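Local coordinates for protein N-alpha-acetyltransferase 35, NatC auxiliary subunit (Saccharomyces cerevisiae, PDB 6YGA) that serves as the auxiliary subunit of the NatC N-terminal acetyltransferase, which acetylates the N-terminal methionine of the L-A virus Gag protein, at residues Y107-T112 with P286-T291; S199-L204 with I226-V231; R415-W420 with S445-F450; E646-I651 with L670-Y675. One frame throughout, in Å; residues are numbered along the deposited sequence.

In the fold
The four contacts differ in chemistry as they do in place. Interaction 1 joins two loops at the surface, beside the chain of N-alpha-acetyltransferase 30, and is the only one with a hydrogen bond from segment to segment. Interactions 2, 3 and 4 each pair antiparallel helices through apolar side chains. Interaction 2 is partly buried and joins helices 193-209 and 215-231, which lie in sequence between the two loops of interaction 1. Interactions 3 and 4 are buried, both belong to the TPR-like region and come within about 7 Å at their nearest atoms; interactions 1 and 3 lie on opposite sides of the chain's centre.

Interaction 1: Y107-T112 with P286-T291; sequences YQTLPT and PPRKIT
Beyond Pro-286 and Pro-287, the loop 286-291 meets the loop 107-112 first through Arg-288. The Arg-288 chain runs extended from CG to NE and crosses Thr-109 obliquely, so that NH1 comes 3.8 Å from Thr-109 CG2, while Arg-288 CB lies 4.1 Å from Thr-112 CG2. Thr-112 CG2 also packs against backbone, 3.9 Å from O of Lys-289, whose side chain starts out away from the other loop. Next, Ile-290 brings CG2 to 3.8 Å from Thr-112 O. At the end of the segment Thr-291 OG1 donates a hydrogen bond of 2.8 Å to Gln-108 OE1. The donor stands above the carbonyl plane, 49° out of it, and the bend of Gln-108 at chi2 (-45°) helps set its amide across the threonine. Gln-108 NE2 is hydrogen-bonded to Asp-106 O of its own chain and to Asn-147 OD1 of the N-alpha-acetyltransferase 30 chain, so the amide is held at both ends. Within 107-112, Thr-109 OG1 and Thr-112 OG1 share a 2.6 Å hydrogen bond that links the two threonines facing Arg-288. With Arg-288 and Thr-291 also packing on that neighbouring chain, this is a loop-loop contact at a subunit interface of the heterotrimeric NatC complex.

Interaction 2: S199-L204 with I226-V231; sequences SLTESL and IIICLV
Leu-200 CG and Ile-228 CG1 both lie anti to the carbonyl carbon (chi1 -70° for the isoleucine), and the isoleucine continues extended to CD1 with chi2 at -179°. With these torsions the two side chains slide past each other in opposite directions, bringing Leu-200 CB to 3.5 Å from Ile-228 CG1. Leu-200 CD2 meets Ile-227 CG2 at 3.8 Å, the two side chains crossing at about a right angle. Leu-200 CD1 lies 3.7 Å from Ile-228 CG1, with Ile-227 CG2 close by and Val-231 CG2 at 4.1 Å. This is the apolar seam of an antiparallel helix pair, helix 193-209 against helix 215-231, joined by a short connection as a helical hairpin. The axes of segments 199-204 and 226-231 approach to 10.3 Å, running at 167° to each other. Ile-228 CD1 reaches the first helix, 4.1 Å from Thr-201 OG1; that hydroxyl is hydrogen-bonded to Ile-197 O, one turn earlier, which satisfies it beside a methyl group. Leu-204 CD1 touches Ile-228 CD1 more loosely, at 4.5 Å. Helix 142-167 lies against both partners, Ser-199 packing on Lys-146 and Ser-150 while Ile-227 packs on Cys-151 and Val-231 on Tyr-157.

Interaction 3: R415-W420 with S445-F450; sequences RQLILW and SSMIEF
A buried, mainly apolar contact joins consecutive antiparallel helices, 406-429 and 433-456, in the region assigned to the NAA35-like TPR family, a class of helical-hairpin folds. The segment axes approach to 9.8 Å and cross at -159°, with the CA atoms of Leu-417 and Met-447 nearest each other. Leu-417 does most of the touching. Its CG lies anti to the carbonyl carbon, and although its side chain does not set out straight toward the partner helix, both its methyls end there, packed on Met-447 CG. Leu-417 CD2 also rests 3.6 Å from Ser-446 CB and lies close to the backbone N of Met-447. Leu-417 CD1 also approaches Phe-450 CD2, obliquely to the ring, at 4.2 Å. Met-447, a selenomethionine, crosses the leucine obliquely and gives it the CG methylene, 3.9 Å from Leu-417 CD2 and 4.1 Å from Leu-417 CD1, before bending at chi3 (73°). Outside the pair, Ile-595 packs on both Leu-417 and Met-447, and Met-447 also meets Tyr-471 and Leu-475 of helix 465-506. The guanidinium of Arg-410 makes a cation-pi contact with Phe-450. Polar groups line the seam beside Leu-417 without a hydrogen bond across it: Ser-446 OG bonds to Met-442 O in its own helix and stays 3.8 Å from Gln-416 OE1. That oxygen serves the first helix instead. Gln-416, extended beyond CG, presents a lone pair in its carbonyl plane to the indole one turn on, and Trp-420 NE1 donates to Gln-416 OE1 over 3.2 Å, with an N-H...O angle of 165°.

Interaction 4: E646-I651 with L670-Y675; sequences EIMQGI and LSLEYY
Helical segments 646-651 and 670-675 run antiparallel at 169°, their axes 10.1 Å apart, and Met-648 and Leu-672 make the closest backbone approach with CA atoms at 6.2 Å. Tyr-675 is the broad surface of the contact. Ile-647 CG2, anti to the backbone N, sits over one face of the Tyr-675 ring in a CH-pi contact, 3.9 Å from the centroid and 21° off the normal. On the opposite face lies Tyr-674 CD2, so the ring is sandwiched. Ile-651 CD1 approaches Tyr-675 CD2 obliquely at 3.9 Å, and Ile-651 CG2 meets Leu-672 CD2. Ser-671 OG lies against the Ile-651 methyls CG2 and CD1 (3.5 and 3.6 Å); its main hydrogen-bond partner is Gln-668 O, with Val-667 O also within bonding reach. Met-648, a selenomethionine, slides past Tyr-675 in the opposite direction, Met-648 CG lying 3.8 Å from Tyr-675 CB; its bend at chi3 (72°) then brings Met-648 CE to 3.7 Å from Leu-672 O. The two segments belong to helices 619-653 and 668-701 of the TPR-like family region, and the long helix 511-564 packs alongside: Tyr-540 OH and Tyr-675 OH share a hydrogen bond, and Ile-647 rests on Tyr-540, Lys-543 and Ile-547.

Interaction 1: Y107-T112 with P286-T291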
loop_
_atom_site.group_PDB
_atom_site.type_symbol
_atom_site.label_atom_id
_atom_site.label_comp_id
_atom_site.label_asym_id
_atom_site.label_seq_id
_atom_site.Cartn_x
_atom_site.Cartn_y
_atom_site.Cartn_z
ATOM N N TYR B 107 2.652 -11.500 1.115
ATOM C CA TYR B 107 2.843 -10.375 2.037
ATOM C C TYR B 107 2.775 -10.808 3.502
ATOM O O TYR B 107 2.274 -10.076 4.359
ATOM C CB TYR B 107 1.827 -9.260 1.768
ATOM C CG TYR B 107 1.747 -8.804 0.328
ATOM C CD1 TYR B 107 2.604 -7.826 -0.158
ATOM C CD2 TYR B 107 0.799 -9.336 -0.539
ATOM C CE1 TYR B 107 2.531 -7.400 -1.473
ATOM C CE2 TYR B 107 0.718 -8.916 -1.856
ATOM C CZ TYR B 107 1.586 -7.948 -2.317
ATOM O OH TYR B 107 1.510 -7.527 -3.625
ATOM N N GLN B 108 3.281 -12.000 3.804
ATOM C CA GLN B 108 3.327 -12.430 5.193
ATOM C C GLN B 108 4.617 -11.950 5.846
ATOM O O GLN B 108 5.591 -11.602 5.175
ATOM C CB GLN B 108 3.203 -13.950 5.309
ATOM C CG GLN B 108 1.858 -14.485 4.854
ATOM C CD GLN B 108 0.693 -13.676 5.392
ATOM O OE1 GLN B 108 0.425 -13.671 6.595
ATOM N NE2 GLN B 108 -0.008 -12.985 4.499
ATOM N N THR B 109 4.609 -11.932 7.177
ATOM C CA THR B 109 5.747 -11.420 7.923
ATOM C C THR B 109 6.928 -12.376 7.842
ATOM O O THR B 109 6.772 -13.595 7.721
ATOM C CB THR B 109 5.377 -11.188 9.387
ATOM O OG1 THR B 109 4.853 -12.400 9.946
ATOM C CG2 THR B 109 4.341 -10.087 9.515
ATOM N N LEU B 110 8.125 -11.800 7.907
ATOM C CA LEU B 110 9.337 -12.611 7.924
ATOM C C LEU B 110 9.440 -13.510 9.152
ATOM O O LEU B 110 9.874 -14.666 8.995
ATOM C CB LEU B 110 10.558 -11.690 7.797
ATOM C CG LEU B 110 11.939 -12.323 7.634
ATOM C CD1 LEU B 110 11.984 -13.228 6.414
ATOM C CD2 LEU B 110 13.004 -11.242 7.537
ATOM N N PRO B 111 9.075 -13.082 10.370
ATOM C CA PRO B 111 9.149 -14.020 11.503
ATOM C C PRO B 111 8.267 -15.251 11.354
ATOM O O PRO B 111 8.593 -16.298 11.927
ATOM C CB PRO B 111 8.714 -13.159 12.697
ATOM C CG PRO B 111 9.060 -11.778 12.308
ATOM C CD PRO B 111 8.786 -11.710 10.834
ATOM N N THR B 112 7.163 -15.171 10.611
ATOM C CA THR B 112 6.259 -16.308 10.474
ATOM C C THR B 112 6.532 -17.148 9.235
ATOM O O THR B 112 5.844 -18.153 9.026
ATOM C CB THR B 112 4.799 -15.837 10.448
ATOM O OG1 THR B 112 4.602 -14.933 9.355
ATOM C CG2 THR B 112 4.430 -15.148 11.755
ATOM N N PRO B 286 3.771 -8.131 19.043
ATOM C CA PRO B 286 2.838 -9.156 19.541
ATOM C C PRO B 286 3.004 -10.454 18.774
ATOM O O PRO B 286 3.481 -10.450 17.629
ATOM C CB PRO B 286 1.455 -8.533 19.287
ATOM C CG PRO B 286 1.710 -7.065 19.158
ATOM C CD PRO B 286 3.062 -6.948 18.525
ATOM N N PRO B 287 2.632 -11.587 19.369
ATOM C CA PRO B 287 2.754 -12.864 18.660
ATOM C C PRO B 287 1.731 -12.983 17.542
ATOM O O PRO B 287 0.610 -12.480 17.637
ATOM C CB PRO B 287 2.496 -13.899 19.757
ATOM C CG PRO B 287 1.617 -13.194 20.724
ATOM C CD PRO B 287 2.085 -11.761 20.726
ATOM N N ARG B 288 2.132 -13.668 16.471
ATOM C CA ARG B 288 1.270 -13.901 15.321
ATOM C C ARG B 288 1.277 -15.376 14.956
ATOM O O ARG B 288 2.321 -16.034 15.011
ATOM C CB ARG B 288 1.709 -13.078 14.102
ATOM C CG ARG B 288 1.512 -11.584 14.251
ATOM C CD ARG B 288 1.421 -10.911 12.893
ATOM N NE ARG B 288 1.360 -9.458 13.004
ATOM C CZ ARG B 288 1.099 -8.644 11.986
ATOM N NH1 ARG B 288 0.863 -9.144 10.781
ATOM N NH2 ARG B 288 1.067 -7.332 12.174
ATOM N N LYS B 289 0.109 -15.889 14.580
ATOM C CA LYS B 289 0.009 -17.258 14.103
ATOM C C LYS B 289 0.601 -17.372 12.701
ATOM O O LYS B 289 0.711 -16.391 11.962
ATOM C CB LYS B 289 -1.447 -17.724 14.094
ATOM C CG LYS B 289 -2.101 -17.780 15.464
ATOM C CD LYS B 289 -1.357 -18.725 16.396
ATOM C CE LYS B 289 -2.290 -19.307 17.445
ATOM N NZ LYS B 289 -3.341 -20.148 16.810
ATOM N N ILE B 290 0.991 -18.590 12.339
ATOM C CA ILE B 290 1.520 -18.852 11.006
ATOM C C ILE B 290 0.358 -18.994 10.034
ATOM O O ILE B 290 -0.554 -19.799 10.249
ATOM C CB ILE B 290 2.402 -20.110 11.001
ATOM C CG1 ILE B 290 3.569 -19.936 11.976
ATOM C CG2 ILE B 290 2.895 -20.408 9.587
ATOM C CD1 ILE B 290 4.609 -21.023 11.891
ATOM N N THR B 291 0.391 -18.209 8.962
ATOM C CA THR B 291 -0.662 -18.244 7.961
ATOM C C THR B 291 -0.493 -19.462 7.060
ATOM O O THR B 291 0.618 -19.966 6.869
ATOM C CB THR B 291 -0.645 -16.957 7.130
ATOM O OG1 THR B 291 -0.538 -15.832 8.010
ATOM C CG2 THR B 291 -1.918 -16.814 6.308
#

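Interaction 2: S199-L204 with I226-V231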
loop_
_atom_site.group_PDB
_atom_site.type_symbol
_atom_site.label_atom_id
_atom_site.label_comp_id
_atom_site.label_asym_id
_atom_site.label_seq_id
_atom_site.Cartn_x
_atom_site.Cartn_y
_atom_site.Cartn_z
ATOM N N SER B 199 28.324 -24.166 -2.932
ATOM C CA SER B 199 27.765 -25.037 -1.901
ATOM C C SER B 199 26.514 -25.749 -2.401
ATOM O O SER B 199 26.327 -26.944 -2.144
ATOM C CB SER B 199 27.454 -24.226 -0.642
ATOM O OG SER B 199 26.729 -24.998 0.300
ATOM N N LEU B 200 25.649 -25.032 -3.122
ATOM C CA LEU B 200 24.440 -25.640 -3.665
ATOM C C LEU B 200 24.767 -26.616 -4.789
ATOM O O LEU B 200 24.099 -27.646 -4.938
ATOM C CB LEU B 200 23.489 -24.550 -4.158
ATOM C CG LEU B 200 22.926 -23.612 -3.089
ATOM C CD1 LEU B 200 22.504 -22.279 -3.692
ATOM C CD2 LEU B 200 21.756 -24.271 -2.380
ATOM N N THR B 201 25.788 -26.310 -5.591
ATOM C CA THR B 201 26.203 -27.234 -6.642
ATOM C C THR B 201 26.788 -28.512 -6.051
ATOM O O THR B 201 26.502 -29.613 -6.535
ATOM C CB THR B 201 27.207 -26.554 -7.575
ATOM O OG1 THR B 201 26.533 -25.574 -8.373
ATOM C CG2 THR B 201 27.877 -27.569 -8.493
ATOM N N GLU B 202 27.598 -28.386 -4.996
ATOM C CA GLU B 202 28.178 -29.566 -4.360
ATOM C C GLU B 202 27.098 -30.475 -3.787
ATOM O O GLU B 202 27.201 -31.705 -3.871
ATOM C CB GLU B 202 29.163 -29.149 -3.269
ATOM C CG GLU B 202 30.437 -28.504 -3.792
ATOM C CD GLU B 202 31.350 -28.028 -2.680
ATOM O OE1 GLU B 202 31.052 -28.310 -1.500
ATOM O OE2 GLU B 202 32.367 -27.370 -2.986
ATOM N N SER B 203 26.052 -29.892 -3.193
ATOM C CA SER B 203 24.936 -30.706 -2.729
ATOM C C SER B 203 24.192 -31.342 -3.895
ATOM O O SER B 203 23.643 -32.440 -3.751
ATOM C CB SER B 203 23.979 -29.870 -1.881
ATOM O OG SER B 203 24.563 -29.530 -0.637
ATOM N N LEU B 204 24.167 -30.679 -5.054
ATOM C CA LEU B 204 23.547 -31.282 -6.229
ATOM C C LEU B 204 24.307 -32.525 -6.667
ATOM O O LEU B 204 23.696 -33.542 -7.014
ATOM C CB LEU B 204 23.467 -30.269 -7.373
ATOM C CG LEU B 204 22.076 -29.738 -7.733
ATOM C CD1 LEU B 204 22.125 -28.945 -9.029
ATOM C CD2 LEU B 204 21.063 -30.873 -7.826
ATOM N N ILE B 226 16.184 -24.559 -7.954
ATOM C CA ILE B 226 15.367 -23.364 -7.747
ATOM C C ILE B 226 16.094 -22.383 -6.836
ATOM O O ILE B 226 16.163 -21.180 -7.115
ATOM C CB ILE B 226 13.984 -23.743 -7.181
ATOM C CG1 ILE B 226 13.091 -24.342 -8.270
ATOM C CG2 ILE B 226 13.302 -22.534 -6.557
ATOM C CD1 ILE B 226 11.701 -24.704 -7.781
ATOM N N ILE B 227 16.665 -22.890 -5.740
ATOM C CA ILE B 227 17.390 -22.030 -4.809
ATOM C C ILE B 227 18.569 -21.360 -5.504
ATOM O O ILE B 227 18.846 -20.176 -5.282
ATOM C CB ILE B 227 17.832 -22.838 -3.574
ATOM C CG1 ILE B 227 16.603 -23.370 -2.827
ATOM C CG2 ILE B 227 18.687 -21.989 -2.644
ATOM C CD1 ILE B 227 16.927 -24.148 -1.569
ATOM N N ILE B 228 19.268 -22.099 -6.373
ATOM C CA ILE B 228 20.368 -21.519 -7.141
ATOM C C ILE B 228 19.872 -20.353 -7.990
ATOM O O ILE B 228 20.529 -19.309 -8.084
ATOM C CB ILE B 228 21.046 -22.600 -8.003
ATOM C CG1 ILE B 228 21.820 -23.577 -7.115
ATOM C CG2 ILE B 228 21.956 -21.971 -9.050
ATOM C CD1 ILE B 228 22.547 -24.662 -7.875
ATOM N N CYS B 229 18.701 -20.507 -8.610
ATOM C CA CYS B 229 18.150 -19.430 -9.426
ATOM C C CYS B 229 17.808 -18.209 -8.580
ATOM O O CYS B 229 18.020 -17.070 -9.012
ATOM C CB CYS B 229 16.915 -19.923 -10.177
ATOM S SG CYS B 229 17.244 -21.252 -11.356
ATOM N N LEU B 230 17.274 -18.422 -7.375
ATOM C CA LEU B 230 16.933 -17.291 -6.516
ATOM C C LEU B 230 18.184 -16.548 -6.066
ATOM O O LEU B 230 18.163 -15.322 -5.908
ATOM C CB LEU B 230 16.126 -17.766 -5.305
ATOM C CG LEU B 230 14.761 -18.403 -5.585
ATOM C CD1 LEU B 230 14.215 -19.102 -4.344
ATOM C CD2 LEU B 230 13.780 -17.359 -6.087
ATOM N N VAL B 231 19.283 -17.277 -5.848
ATOM C CA VAL B 231 20.542 -16.640 -5.479
ATOM C C VAL B 231 21.079 -15.799 -6.631
ATOM O O VAL B 231 21.758 -14.788 -6.411
ATOM C CB VAL B 231 21.554 -17.713 -5.030
ATOM C CG1 VAL B 231 22.907 -17.088 -4.741
ATOM C CG2 VAL B 231 21.031 -18.444 -3.805
#

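Interaction 3: R415-W420 with S445-F450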
loop_
_atom_site.group_PDB
_atom_site.type_symbol
_atom_site.label_atom_id
_atom_site.label_comp_id
_atom_site.label_asym_id
_atom_site.label_seq_id
_atom_site.Cartn_x
_atom_site.Cartn_y
_atom_site.Cartn_z
ATOM N N ARG B 415 1.724 14.541 -4.334
ATOM C CA ARG B 415 2.943 15.340 -4.305
ATOM C C ARG B 415 3.252 15.941 -5.673
ATOM O O ARG B 415 3.665 17.102 -5.765
ATOM C CB ARG B 415 4.108 14.482 -3.811
ATOM C CG ARG B 415 5.486 15.020 -4.155
ATOM C CD ARG B 415 6.585 14.120 -3.604
ATOM N NE ARG B 415 7.905 14.541 -4.064
ATOM C CZ ARG B 415 8.626 15.497 -3.487
ATOM N NH1 ARG B 415 8.155 16.134 -2.424
ATOM N NH2 ARG B 415 9.816 15.819 -3.974
ATOM N N GLN B 416 3.046 15.175 -6.748
ATOM C CA GLN B 416 3.477 15.630 -8.069
ATOM C C GLN B 416 2.696 16.852 -8.538
ATOM O O GLN B 416 3.280 17.777 -9.116
ATOM C CB GLN B 416 3.330 14.508 -9.097
ATOM C CG GLN B 416 4.286 13.342 -8.937
ATOM C CD GLN B 416 4.133 12.327 -10.056
ATOM O OE1 GLN B 416 3.829 12.685 -11.196
ATOM N NE2 GLN B 416 4.331 11.054 -9.735
ATOM N N LEU B 417 1.377 16.867 -8.322
ATOM C CA LEU B 417 0.536 17.872 -8.968
ATOM C C LEU B 417 0.944 19.284 -8.573
ATOM O O LEU B 417 1.010 20.179 -9.424
ATOM C CB LEU B 417 -0.935 17.630 -8.636
ATOM C CG LEU B 417 -1.550 16.316 -9.121
ATOM C CD1 LEU B 417 -3.062 16.359 -8.983
ATOM C CD2 LEU B 417 -1.137 16.000 -10.550
ATOM N N ILE B 418 1.226 19.508 -7.290
ATOM C CA ILE B 418 1.600 20.853 -6.876
ATOM C C ILE B 418 3.046 21.163 -7.258
ATOM O O ILE B 418 3.400 22.330 -7.451
ATOM C CB ILE B 418 1.348 21.044 -5.369
ATOM C CG1 ILE B 418 1.187 22.531 -5.049
ATOM C CG2 ILE B 418 2.474 20.442 -4.544
ATOM C CD1 ILE B 418 0.087 23.200 -5.852
ATOM N N LEU B 419 3.896 20.140 -7.395
ATOM C CA LEU B 419 5.280 20.381 -7.797
ATOM C C LEU B 419 5.390 20.621 -9.298
ATOM O O LEU B 419 6.183 21.462 -9.737
ATOM C CB LEU B 419 6.168 19.211 -7.369
ATOM C CG LEU B 419 6.931 19.366 -6.050
ATOM C CD1 LEU B 419 5.982 19.551 -4.880
ATOM C CD2 LEU B 419 7.835 18.169 -5.813
ATOM N N TRP B 420 4.604 19.893 -10.099
ATOM C CA TRP B 420 4.521 20.200 -11.523
ATOM C C TRP B 420 3.990 21.609 -11.749
ATOM O O TRP B 420 4.493 22.338 -12.612
ATOM C CB TRP B 420 3.628 19.187 -12.241
ATOM C CG TRP B 420 4.232 17.834 -12.443
ATOM C CD1 TRP B 420 3.744 16.644 -11.985
ATOM C CD2 TRP B 420 5.428 17.524 -13.169
ATOM N NE1 TRP B 420 4.564 15.614 -12.376
ATOM C CE2 TRP B 420 5.605 16.128 -13.104
ATOM C CE3 TRP B 420 6.367 18.292 -13.865
ATOM C CZ2 TRP B 420 6.682 15.485 -13.706
ATOM C CZ3 TRP B 420 7.436 17.650 -14.462
ATOM C CH2 TRP B 420 7.584 16.261 -14.379
ATOM N N SER B 445 -1.864 15.603 -17.649
ATOM C CA SER B 445 -1.998 14.152 -17.759
ATOM C C SER B 445 -1.998 13.496 -16.384
ATOM O O SER B 445 -2.715 12.516 -16.155
ATOM C CB SER B 445 -0.868 13.577 -18.612
ATOM O OG SER B 445 -0.995 13.957 -19.968
ATOM N N SER B 446 -1.189 14.016 -15.460
ATOM C CA SER B 446 -1.166 13.459 -14.112
ATOM C C SER B 446 -2.456 13.778 -13.368
ATOM O O SER B 446 -2.952 12.946 -12.601
ATOM C CB SER B 446 0.047 13.983 -13.344
ATOM O OG SER B 446 1.255 13.487 -13.894
HETATM N N MSE B 447 -3.013 14.966 -13.582
HETATM C CA MSE B 447 -4.280 15.340 -12.958
HETATM C C MSE B 447 -5.391 14.388 -13.391
HETATM O O MSE B 447 -6.214 13.960 -12.581
HETATM C CB MSE B 447 -4.664 16.780 -13.312
HETATM C CG MSE B 447 -3.737 17.851 -12.752
HETATM SE SE MSE B 447 -4.118 19.630 -13.478
HETATM C CE MSE B 447 -5.783 20.020 -12.544
ATOM N N ILE B 448 -5.399 14.063 -14.685
ATOM C CA ILE B 448 -6.409 13.161 -15.228
ATOM C C ILE B 448 -6.198 11.747 -14.702
ATOM O O ILE B 448 -7.142 11.084 -14.256
ATOM C CB ILE B 448 -6.383 13.208 -16.766
ATOM C CG1 ILE B 448 -6.882 14.569 -17.265
ATOM C CG2 ILE B 448 -7.186 12.064 -17.354
ATOM C CD1 ILE B 448 -6.596 14.829 -18.730
ATOM N N GLU B 449 -4.952 11.266 -14.742
ATOM C CA GLU B 449 -4.652 9.923 -14.257
ATOM C C GLU B 449 -4.963 9.791 -12.771
ATOM O O GLU B 449 -5.505 8.771 -12.329
ATOM C CB GLU B 449 -3.187 9.586 -14.537
ATOM C CG GLU B 449 -2.727 8.240 -13.993
ATOM C CD GLU B 449 -3.181 7.071 -14.848
ATOM O OE1 GLU B 449 -3.747 7.305 -15.938
ATOM O OE2 GLU B 449 -2.964 5.917 -14.433
ATOM N N PHE B 450 -4.633 10.819 -11.986
ATOM C CA PHE B 450 -4.926 10.797 -10.557
ATOM C C PHE B 450 -6.427 10.711 -10.296
ATOM O O PHE B 450 -6.864 10.007 -9.378
ATOM C CB PHE B 450 -4.332 12.041 -9.894
ATOM C CG PHE B 450 -4.769 12.248 -8.472
ATOM C CD1 PHE B 450 -4.220 11.496 -7.447
ATOM C CD2 PHE B 450 -5.712 13.213 -8.159
ATOM C CE1 PHE B 450 -4.613 11.694 -6.136
ATOM C CE2 PHE B 450 -6.111 13.415 -6.854
ATOM C CZ PHE B 450 -5.562 12.655 -5.840
#

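Interaction 4: E646-I651 with L670-Y675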
loop_
_atom_site.group_PDB
_atom_site.type_symbol
_atom_site.label_atom_id
_atom_site.label_comp_id
_atom_site.label_asym_id
_atom_site.label_seq_id
_atom_site.Cartn_x
_atom_site.Cartn_y
_atom_site.Cartn_z
ATOM N N GLU B 646 -8.472 1.442 -34.143
ATOM C CA GLU B 646 -7.409 2.096 -34.903
ATOM C C GLU B 646 -6.107 2.133 -34.111
ATOM O O GLU B 646 -5.027 1.901 -34.666
ATOM C CB GLU B 646 -7.833 3.516 -35.293
ATOM C CG GLU B 646 -9.017 3.593 -36.248
ATOM C CD GLU B 646 -9.350 5.019 -36.655
ATOM O OE1 GLU B 646 -8.439 5.732 -37.127
ATOM O OE2 GLU B 646 -10.519 5.427 -36.496
ATOM N N ILE B 647 -6.191 2.423 -32.812
ATOM C CA ILE B 647 -4.994 2.428 -31.978
ATOM C C ILE B 647 -4.393 1.031 -31.901
ATOM O O ILE B 647 -3.168 0.863 -31.953
ATOM C CB ILE B 647 -5.319 2.993 -30.583
ATOM C CG1 ILE B 647 -5.728 4.465 -30.691
ATOM C CG2 ILE B 647 -4.129 2.833 -29.639
ATOM C CD1 ILE B 647 -5.955 5.143 -29.352
HETATM N N MSE B 648 -5.237 0.007 -31.801
HETATM C CA MSE B 648 -4.749 -1.364 -31.701
HETATM C C MSE B 648 -4.055 -1.793 -32.996
HETATM O O MSE B 648 -3.018 -2.452 -32.951
HETATM C CB MSE B 648 -5.893 -2.322 -31.343
HETATM C CG MSE B 648 -6.469 -2.089 -29.942
HETATM SE SE MSE B 648 -7.859 -3.355 -29.389
HETATM C CE MSE B 648 -6.749 -4.936 -29.108
ATOM N N GLN B 649 -4.612 -1.400 -34.145
ATOM C CA GLN B 649 -3.932 -1.651 -35.414
ATOM C C GLN B 649 -2.569 -0.969 -35.446
ATOM O O GLN B 649 -1.573 -1.561 -35.878
ATOM C CB GLN B 649 -4.790 -1.174 -36.588
ATOM C CG GLN B 649 -6.225 -1.675 -36.591
ATOM C CD GLN B 649 -6.336 -3.183 -36.694
ATOM O OE1 GLN B 649 -5.392 -3.865 -37.093
ATOM N NE2 GLN B 649 -7.500 -3.710 -36.336
ATOM N N GLY B 650 -2.510 0.286 -34.991
ATOM C CA GLY B 650 -1.243 0.997 -34.980
ATOM C C GLY B 650 -0.216 0.337 -34.083
ATOM O O GLY B 650 0.967 0.263 -34.426
ATOM N N ILE B 651 -0.658 -0.162 -32.927
ATOM C CA ILE B 651 0.242 -0.877 -32.026
ATOM C C ILE B 651 0.774 -2.140 -32.695
ATOM O O ILE B 651 1.968 -2.452 -32.601
ATOM C CB ILE B 651 -0.473 -1.192 -30.699
ATOM C CG1 ILE B 651 -0.802 0.096 -29.946
ATOM C CG2 ILE B 651 0.382 -2.091 -29.826
ATOM C CD1 ILE B 651 -1.598 -0.132 -28.679
ATOM N N LEU B 670 0.889 -5.992 -23.512
ATOM C CA LEU B 670 0.168 -5.381 -22.397
ATOM C C LEU B 670 -0.686 -4.208 -22.861
ATOM O O LEU B 670 -1.797 -4.008 -22.357
ATOM C CB LEU B 670 1.149 -4.936 -21.309
ATOM C CG LEU B 670 1.881 -6.045 -20.543
ATOM C CD1 LEU B 670 3.115 -5.514 -19.821
ATOM C CD2 LEU B 670 0.949 -6.731 -19.559
ATOM N N SER B 671 -0.194 -3.422 -23.822
ATOM C CA SER B 671 -0.988 -2.297 -24.309
ATOM C C SER B 671 -2.193 -2.782 -25.106
ATOM O O SER B 671 -3.274 -2.188 -25.027
ATOM C CB SER B 671 -0.123 -1.350 -25.142
ATOM O OG SER B 671 0.372 -1.987 -26.306
ATOM N N LEU B 672 -2.029 -3.860 -25.875
ATOM C CA LEU B 672 -3.173 -4.457 -26.557
ATOM C C LEU B 672 -4.190 -4.976 -25.551
ATOM O O LEU B 672 -5.399 -4.765 -25.703
ATOM C CB LEU B 672 -2.708 -5.584 -27.479
ATOM C CG LEU B 672 -1.961 -5.159 -28.745
ATOM C CD1 LEU B 672 -1.441 -6.374 -29.493
ATOM C CD2 LEU B 672 -2.861 -4.319 -29.640
ATOM N N GLU B 673 -3.710 -5.656 -24.507
ATOM C CA GLU B 673 -4.603 -6.177 -23.479
ATOM C C GLU B 673 -5.362 -5.049 -22.793
ATOM O O GLU B 673 -6.545 -5.194 -22.466
ATOM C CB GLU B 673 -3.797 -6.993 -22.467
ATOM C CG GLU B 673 -4.604 -7.562 -21.313
ATOM C CD GLU B 673 -3.743 -8.343 -20.332
ATOM O OE1 GLU B 673 -2.593 -8.684 -20.687
ATOM O OE2 GLU B 673 -4.214 -8.606 -19.205
ATOM N N TYR B 674 -4.700 -3.911 -22.582
ATOM C CA TYR B 674 -5.365 -2.759 -21.982
ATOM C C TYR B 674 -6.503 -2.251 -22.862
ATOM O O TYR B 674 -7.638 -2.091 -22.397
ATOM C CB TYR B 674 -4.346 -1.649 -21.728
ATOM C CG TYR B 674 -4.973 -0.302 -21.460
ATOM C CD1 TYR B 674 -5.581 -0.032 -20.241
ATOM C CD2 TYR B 674 -4.956 0.701 -22.420
ATOM C CE1 TYR B 674 -6.157 1.192 -19.985
ATOM C CE2 TYR B 674 -5.530 1.933 -22.173
ATOM C CZ TYR B 674 -6.129 2.171 -20.950
ATOM O OH TYR B 674 -6.702 3.392 -20.689
ATOM N N TYR B 675 -6.220 -1.985 -24.141
ATOM C CA TYR B 675 -7.258 -1.453 -25.018
ATOM C C TYR B 675 -8.365 -2.470 -25.258
ATOM O O TYR B 675 -9.525 -2.088 -25.451
ATOM C CB TYR B 675 -6.653 -0.990 -26.344
ATOM C CG TYR B 675 -5.960 0.346 -26.230
ATOM C CD1 TYR B 675 -6.693 1.525 -26.186
ATOM C CD2 TYR B 675 -4.576 0.429 -26.149
ATOM C CE1 TYR B 675 -6.063 2.754 -26.072
ATOM C CE2 TYR B 675 -3.940 1.651 -26.037
ATOM C CZ TYR B 675 -4.687 2.809 -25.999
ATOM O OH TYR B 675 -4.054 4.025 -25.885
#